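Local structure of Thiol:disulfide interchange protein DsbA (Pseudomonas aeruginosa, 4ZL8) at residues V21-P24 with G25-E28; Y181-E184 with K185-A189. The protein probably introduces disulfide bonds into other periplasmic proteins by passing on its own redox-active disulfide, as other thioredoxin-fold oxidoreductases of the DsbA family do. The protein carries 1 engineered substitution. All coordinates share one frame; numbering follows the deposited sequence.

Contact 1: V21-P24 with G25-E28; sequences VSQP and GKIE
Ser-22 and Glu-28 meet through a single carboxylate oxygen. OE2 of Glu-28 takes the hydroxyl OG of Ser-22 at 2.7 Å, on its anti side and only 15° out of the carboxylate plane, while the backbone N of Ser-22 comes in at 2.9 Å from well above that plane. The extended Glu-28 chain, with CG anti to the backbone N (chi1 -159°), reaches back to Ser-22; serine is short enough to offer hydroxyl and amide to the same oxygen. The Val-21 side chain slides past that of Glu-28 in the opposite direction, laying CG1 3.8 Å from CB of the buried acid.

The intervening chain is folded by a type II beta turn from Gln-23 to Lys-26, closed by Lys-26 N to Gln-23 O at 3.1 Å. The ring of Pro-24 fixes phi near the value the second position needs (-53°), and Gly-25, with no side chain, takes the positive phi of the third. One water donates to the backbone O of both Gln-23 and Lys-26; a second accepts from Gln-23 NE2 and Lys-26 NZ. The turn leads into strand 27-33, beside His-59 of neighbouring strand 58-64, and helix 172-188 packs on Ile-27.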
ATOM      1  N   VAL A  21      14.549  -0.971   2.042  1.00 13.44           N
ATOM      2  CA  VAL A  21      13.290  -1.640   2.373  1.00 11.28           C
ATOM      3  C   VAL A  21      12.888  -1.371   3.828  1.00 12.19           C
ATOM      4  O   VAL A  21      13.718  -1.054   4.663  1.00 13.94           O
ATOM      5  CB  VAL A  21      13.342  -3.151   2.104  1.00 11.85           C
ATOM      6  CG1 VAL A  21      13.625  -3.420   0.625  1.00 12.81           C
ATOM      7  CG2 VAL A  21      14.376  -3.851   2.997  1.00 12.55           C
ATOM      8  N   SER A  22      11.606  -1.519   4.116  1.00 11.53           N
ATOM      9  CA  SER A  22      11.068  -1.153   5.417  1.00 10.95           C
ATOM     10  C   SER A  22      11.475  -2.122   6.521  1.00 12.92           C
ATOM     11  O   SER A  22      11.578  -1.726   7.684  1.00 16.45           O
ATOM     12  CB  SER A  22       9.540  -1.043   5.350  1.00 12.89           C
ATOM     13  OG  SER A  22       8.927  -2.227   4.902  1.00 15.21           O
ATOM     14  N   GLN A  23      11.693  -3.380   6.156  1.00 12.20           N
ATOM     15  CA  GLN A  23      12.144  -4.383   7.107  1.00 11.89           C
ATOM     16  C   GLN A  23      13.353  -5.112   6.552  1.00 11.91           C
ATOM     17  O   GLN A  23      13.223  -6.148   5.897  1.00 11.65           O
ATOM     18  CB  GLN A  23      11.019  -5.354   7.414  1.00 11.72           C
ATOM     19  CG  GLN A  23       9.919  -4.760   8.267  1.00 23.28           C
ATOM     20  CD  GLN A  23       8.836  -5.746   8.695  1.00 27.15           C
ATOM     21  OE1 GLN A  23       7.836  -5.341   9.294  1.00 33.86           O
ATOM     22  NE2 GLN A  23       9.021  -7.034   8.394  1.00 23.28           N
ATOM     23  N   PRO A  24      14.554  -4.573   6.810  1.00 13.61           N
ATOM     24  CA  PRO A  24      15.759  -5.229   6.314  1.00 12.62           C
ATOM     25  C   PRO A  24      15.807  -6.682   6.730  1.00 11.90           C
ATOM     26  O   PRO A  24      15.480  -7.043   7.883  1.00 13.09           O
ATOM     27  CB  PRO A  24      16.882  -4.420   6.940  1.00 14.20           C
ATOM     28  CG  PRO A  24      16.279  -3.041   7.074  1.00 17.91           C
ATOM     29  CD  PRO A  24      14.848  -3.271   7.427  1.00 15.91           C
ATOM     30  N   GLY A  25      16.201  -7.506   5.775  1.00 11.82           N
ATOM     31  CA  GLY A  25      16.277  -8.932   5.991  1.00 10.37           C
ATOM     32  C   GLY A  25      15.131  -9.705   5.396  1.00 12.64           C
ATOM     33  O   GLY A  25      15.211 -10.922   5.266  1.00 13.02           O
ATOM     34  N   LYS A  26      14.048  -9.010   5.063  1.00 11.00           N
ATOM     35  CA  LYS A  26      12.938  -9.616   4.350  1.00 10.35           C
ATOM     36  C   LYS A  26      12.814  -9.043   2.967  1.00  9.76           C
ATOM     37  O   LYS A  26      13.176  -7.890   2.718  1.00 11.48           O
ATOM     38  CB  LYS A  26      11.630  -9.423   5.098  1.00 12.09           C
ATOM     39  CG  LYS A  26      11.612 -10.179   6.414  1.00 15.83           C
ATOM     40  CD  LYS A  26      10.240 -10.235   7.048  1.00 20.28           C
ATOM     41  CE  LYS A  26      10.269 -11.156   8.253  1.00 20.03           C
ATOM     42  NZ  LYS A  26       8.931 -11.213   8.900  1.00 30.67           N
ATOM     43  N   ILE A  27      12.295  -9.863   2.064  1.00  9.67           N
ATOM     44  CA  ILE A  27      12.031  -9.426   0.716  1.00  9.72           C
ATOM     45  C   ILE A  27      10.750  -8.613   0.730  1.00 10.08           C
ATOM     46  O   ILE A  27       9.679  -9.128   1.052  1.00 10.85           O
ATOM     47  CB  ILE A  27      11.905 -10.610  -0.240  1.00  9.68           C
ATOM     48  CG1 ILE A  27      13.188 -11.446  -0.213  1.00 11.96           C
ATOM     49  CG2 ILE A  27      11.568 -10.121  -1.641  1.00 10.16           C
ATOM     50  CD1 ILE A  27      13.023 -12.821  -0.816  1.00 12.47           C
ATOM     51  N   GLU A  28      10.873  -7.326   0.445  1.00  9.29           N
ATOM     52  CA  GLU A  28       9.721  -6.440   0.529  1.00  8.95           C
ATOM     53  C   GLU A  28       8.801  -6.541  -0.693  1.00  8.17           C
ATOM     54  O   GLU A  28       9.267  -6.661  -1.818  1.00  8.95           O
ATOM     55  CB  GLU A  28      10.212  -5.001   0.673  1.00  9.53           C
ATOM     56  CG  GLU A  28       9.164  -4.062   1.257  1.00  9.47           C
ATOM     57  CD  GLU A  28       9.601  -2.604   1.249  1.00 10.12           C
ATOM     58  OE1 GLU A  28      10.189  -2.166   0.240  1.00 10.17           O
ATOM     59  OE2 GLU A  28       9.376  -1.928   2.275  1.00 11.60           O
TER
HETATM   60  O   HOH W   1      11.424  -5.863   3.813  1.00 13.28           O
HETATM   61  O   HOH W   2       7.288  -9.028   8.840  1.00 32.85           O

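Contact 2: Y181-E184 with K185-A189; sequences YLIE and KERAA
Glu-184 and Arg-187 lie side by side and point the same way on the last turns of helix 172-188, the C-terminal helix of this thioredoxin-fold protein, forming an i to i+3 salt bridge. The glutamate bends at chi2 (-69°), which brings its carboxylate to the edge of the guanidinium; the two planes stand 66° apart, so the groups do not pair flat. Arginine also has the length to cross Ile-183 obliquely, with NH2 3.6 Å from the CG2 methyl. Its NE forms the stronger salt bridge, with Asp-57, which leaves the exposed Glu-184 as the weaker of two acidic partners.

The buried Glu-186 turns its carboxylate to Tyr-162, Lys-161 and Asn-159, partners that can offset the cost of burying an acid. Ile-183 and Leu-182 supply the apolar face, against strands 27-33 and 162-165 respectively. Main-chain i to i+4 bonds hold this spacing, Ala-188 N to Glu-184 O among them. In the salt bridge between Glu-184 and Arg-187, a single nitrogen faces both carboxylate oxygens: NH1 of Arg-187 stands 3.2 Å from OE1 of Glu-184 and equally far from its OE2.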
ATOM      1  N   TYR A 181       7.740 -14.256  -9.132  1.00 10.76           N
ATOM      2  CA  TYR A 181       8.981 -14.421  -9.886  1.00 10.57           C
ATOM      3  C   TYR A 181      10.091 -13.535  -9.324  1.00 11.49           C
ATOM      4  O   TYR A 181      11.221 -13.984  -9.113  1.00 10.82           O
ATOM      5  CB  TYR A 181       8.697 -14.093 -11.347  1.00 11.63           C
ATOM      6  CG  TYR A 181       9.872 -14.020 -12.274  1.00 13.77           C
ATOM      7  CD1 TYR A 181      10.273 -15.130 -13.013  1.00 15.45           C
ATOM      8  CD2 TYR A 181      10.544 -12.822 -12.463  1.00 14.75           C
ATOM      9  CE1 TYR A 181      11.322 -15.042 -13.904  1.00 16.94           C
ATOM     10  CE2 TYR A 181      11.585 -12.720 -13.342  1.00 15.04           C
ATOM     11  CZ  TYR A 181      11.974 -13.822 -14.064  1.00 18.17           C
ATOM     12  OH  TYR A 181      13.013 -13.705 -14.963  1.00 23.59           O
ATOM     13  N   LEU A 182       9.765 -12.275  -9.061  1.00  9.22           N
ATOM     14  CA  LEU A 182      10.755 -11.327  -8.566  1.00 10.46           C
ATOM     15  C   LEU A 182      11.152 -11.625  -7.124  1.00  9.59           C
ATOM     16  O   LEU A 182      12.309 -11.436  -6.724  1.00 10.49           O
ATOM     17  CB  LEU A 182      10.254  -9.891  -8.747  1.00  9.68           C
ATOM     18  CG  LEU A 182      10.122  -9.524 -10.222  1.00 10.76           C
ATOM     19  CD1 LEU A 182       9.333  -8.199 -10.322  1.00 12.48           C
ATOM     20  CD2 LEU A 182      11.441  -9.423 -10.944  1.00 12.57           C
ATOM     21  N   ILE A 183      10.213 -12.122  -6.338  1.00  8.67           N
ATOM     22  CA  ILE A 183      10.534 -12.597  -5.000  1.00  9.30           C
ATOM     23  C   ILE A 183      11.545 -13.743  -5.077  1.00 10.20           C
ATOM     24  O   ILE A 183      12.552 -13.736  -4.348  1.00  9.92           O
ATOM     25  CB  ILE A 183       9.278 -13.038  -4.221  1.00  9.06           C
ATOM     26  CG1 ILE A 183       8.398 -11.824  -3.869  1.00 10.97           C
ATOM     27  CG2 ILE A 183       9.659 -13.788  -2.963  1.00 10.80           C
ATOM     28  CD1 ILE A 183       7.006 -12.201  -3.491  1.00 11.76           C
ATOM     29  N   GLU A 184      11.331 -14.716  -5.957  1.00  9.48           N
ATOM     30  CA  GLU A 184      12.302 -15.793  -6.123  1.00  9.03           C
ATOM     31  C   GLU A 184      13.667 -15.272  -6.581  1.00  8.60           C
ATOM     32  O   GLU A 184      14.699 -15.759  -6.146  1.00 10.48           O
ATOM     33  CB  GLU A 184      11.789 -16.851  -7.105  1.00 10.94           C
ATOM     34  CG  GLU A 184      10.557 -17.626  -6.618  1.00 10.13           C
ATOM     35  CD  GLU A 184      10.803 -18.563  -5.467  1.00 11.63           C
ATOM     36  OE1 GLU A 184      11.963 -18.814  -5.065  1.00 12.14           O
ATOM     37  OE2 GLU A 184       9.794 -19.063  -4.932  1.00 12.99           O
ATOM     38  N   LYS A 185      13.665 -14.278  -7.448  1.00 10.05           N
ATOM     39  CA  LYS A 185      14.905 -13.680  -7.935  0.87 10.30           C
ATOM     40  C   LYS A 185      15.703 -13.143  -6.742  1.00 10.21           C
ATOM     41  O   LYS A 185      16.918 -13.373  -6.624  1.00 11.36           O
ATOM     42  CB  LYS A 185      14.571 -12.570  -8.935  0.87 11.02           C
ATOM     43  CG  LYS A 185      15.785 -11.879  -9.529  0.87 12.41           C
ATOM     44  CD  LYS A 185      15.364 -10.871 -10.593  0.87 15.40           C
ATOM     45  CE  LYS A 185      16.535 -10.094 -11.199  0.87 18.48           C
ATOM     46  NZ  LYS A 185      17.380 -10.912 -12.107  0.87 24.97           N
ATOM     47  N   GLU A 186      15.007 -12.437  -5.859  1.00 10.24           N
ATOM     48  CA  GLU A 186      15.669 -11.828  -4.730  1.00 10.56           C
ATOM     49  C   GLU A 186      16.079 -12.884  -3.695  1.00 10.48           C
ATOM     50  O   GLU A 186      17.120 -12.742  -3.053  1.00 12.46           O
ATOM     51  CB  GLU A 186      14.769 -10.764  -4.115  1.00 10.62           C
ATOM     52  CG  GLU A 186      14.578  -9.543  -4.987  1.00 10.22           C
ATOM     53  CD  GLU A 186      15.886  -8.887  -5.284  1.00 12.57           C
ATOM     54  OE1 GLU A 186      16.411  -9.054  -6.394  1.00 13.74           O
ATOM     55  OE2 GLU A 186      16.427  -8.248  -4.366  1.00 15.45           O
ATOM     56  N   ARG A 187      15.285 -13.942  -3.534  1.00  9.68           N
ATOM     57  CA  ARG A 187      15.653 -15.017  -2.612  1.00  9.78           C
ATOM     58  C   ARG A 187      16.925 -15.725  -3.061  1.00 12.01           C
ATOM     59  O   ARG A 187      17.730 -16.158  -2.235  1.00 11.47           O
ATOM     60  CB  ARG A 187      14.502 -16.018  -2.451  1.00  9.76           C
ATOM     61  CG  ARG A 187      14.736 -17.044  -1.366  1.00 11.28           C
ATOM     62  CD  ARG A 187      13.535 -17.946  -1.144  1.00 12.19           C
ATOM     63  NE  ARG A 187      12.398 -17.222  -0.569  1.00 11.69           N
ATOM     64  CZ  ARG A 187      11.231 -16.992  -1.168  1.00 11.82           C
ATOM     65  NH1 ARG A 187      10.974 -17.424  -2.408  1.00 12.17           N
ATOM     66  NH2 ARG A 187      10.295 -16.332  -0.518  1.00 11.46           N
ATOM     67  N   ALA A 188      17.105 -15.868  -4.365  1.00 11.07           N
ATOM     68  CA  ALA A 188      18.271 -16.532  -4.918  1.00 12.70           C
ATOM     69  C   ALA A 188      19.534 -15.668  -4.862  1.00 13.59           C
ATOM     70  O   ALA A 188      20.640 -16.185  -5.017  1.00 15.56           O
ATOM     71  CB  ALA A 188      17.985 -16.940  -6.350  1.00 12.81           C
ATOM     72  N   ALA A 189      19.372 -14.366  -4.652  1.00 13.94           N
ATOM     73  CA  ALA A 189      20.504 -13.445  -4.736  1.00 14.55           C
ATOM     74  C   ALA A 189      21.460 -13.546  -3.555  1.00 16.17           C
ATOM     75  O   ALA A 189      21.061 -13.798  -2.409  1.00 17.77           O
ATOM     76  CB  ALA A 189      19.999 -12.019  -4.862  1.00 17.00           C
TER

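How the contacts relate
Contact 1 precedes contact 2 along the chain, the first at the entry to strand 27-33 and the second near the end of helix 172-188. Their centres are 13 Å apart, yet they touch through Ile-27: its CD1 methyl lies 3.7 Å from the backbone O of Ile-183, and its CG2 is 4.1 Å from CB of Glu-186. Strand 27-33 runs between strands 155-158 and 58-64 in the mixed sheet, and the C-terminal helix packs against it there. Residues distant in sequence are thereby joined in the thioredoxin fold: the turn of residues 23-26 delivers the strand to the sheet, and the helix covers its beginning.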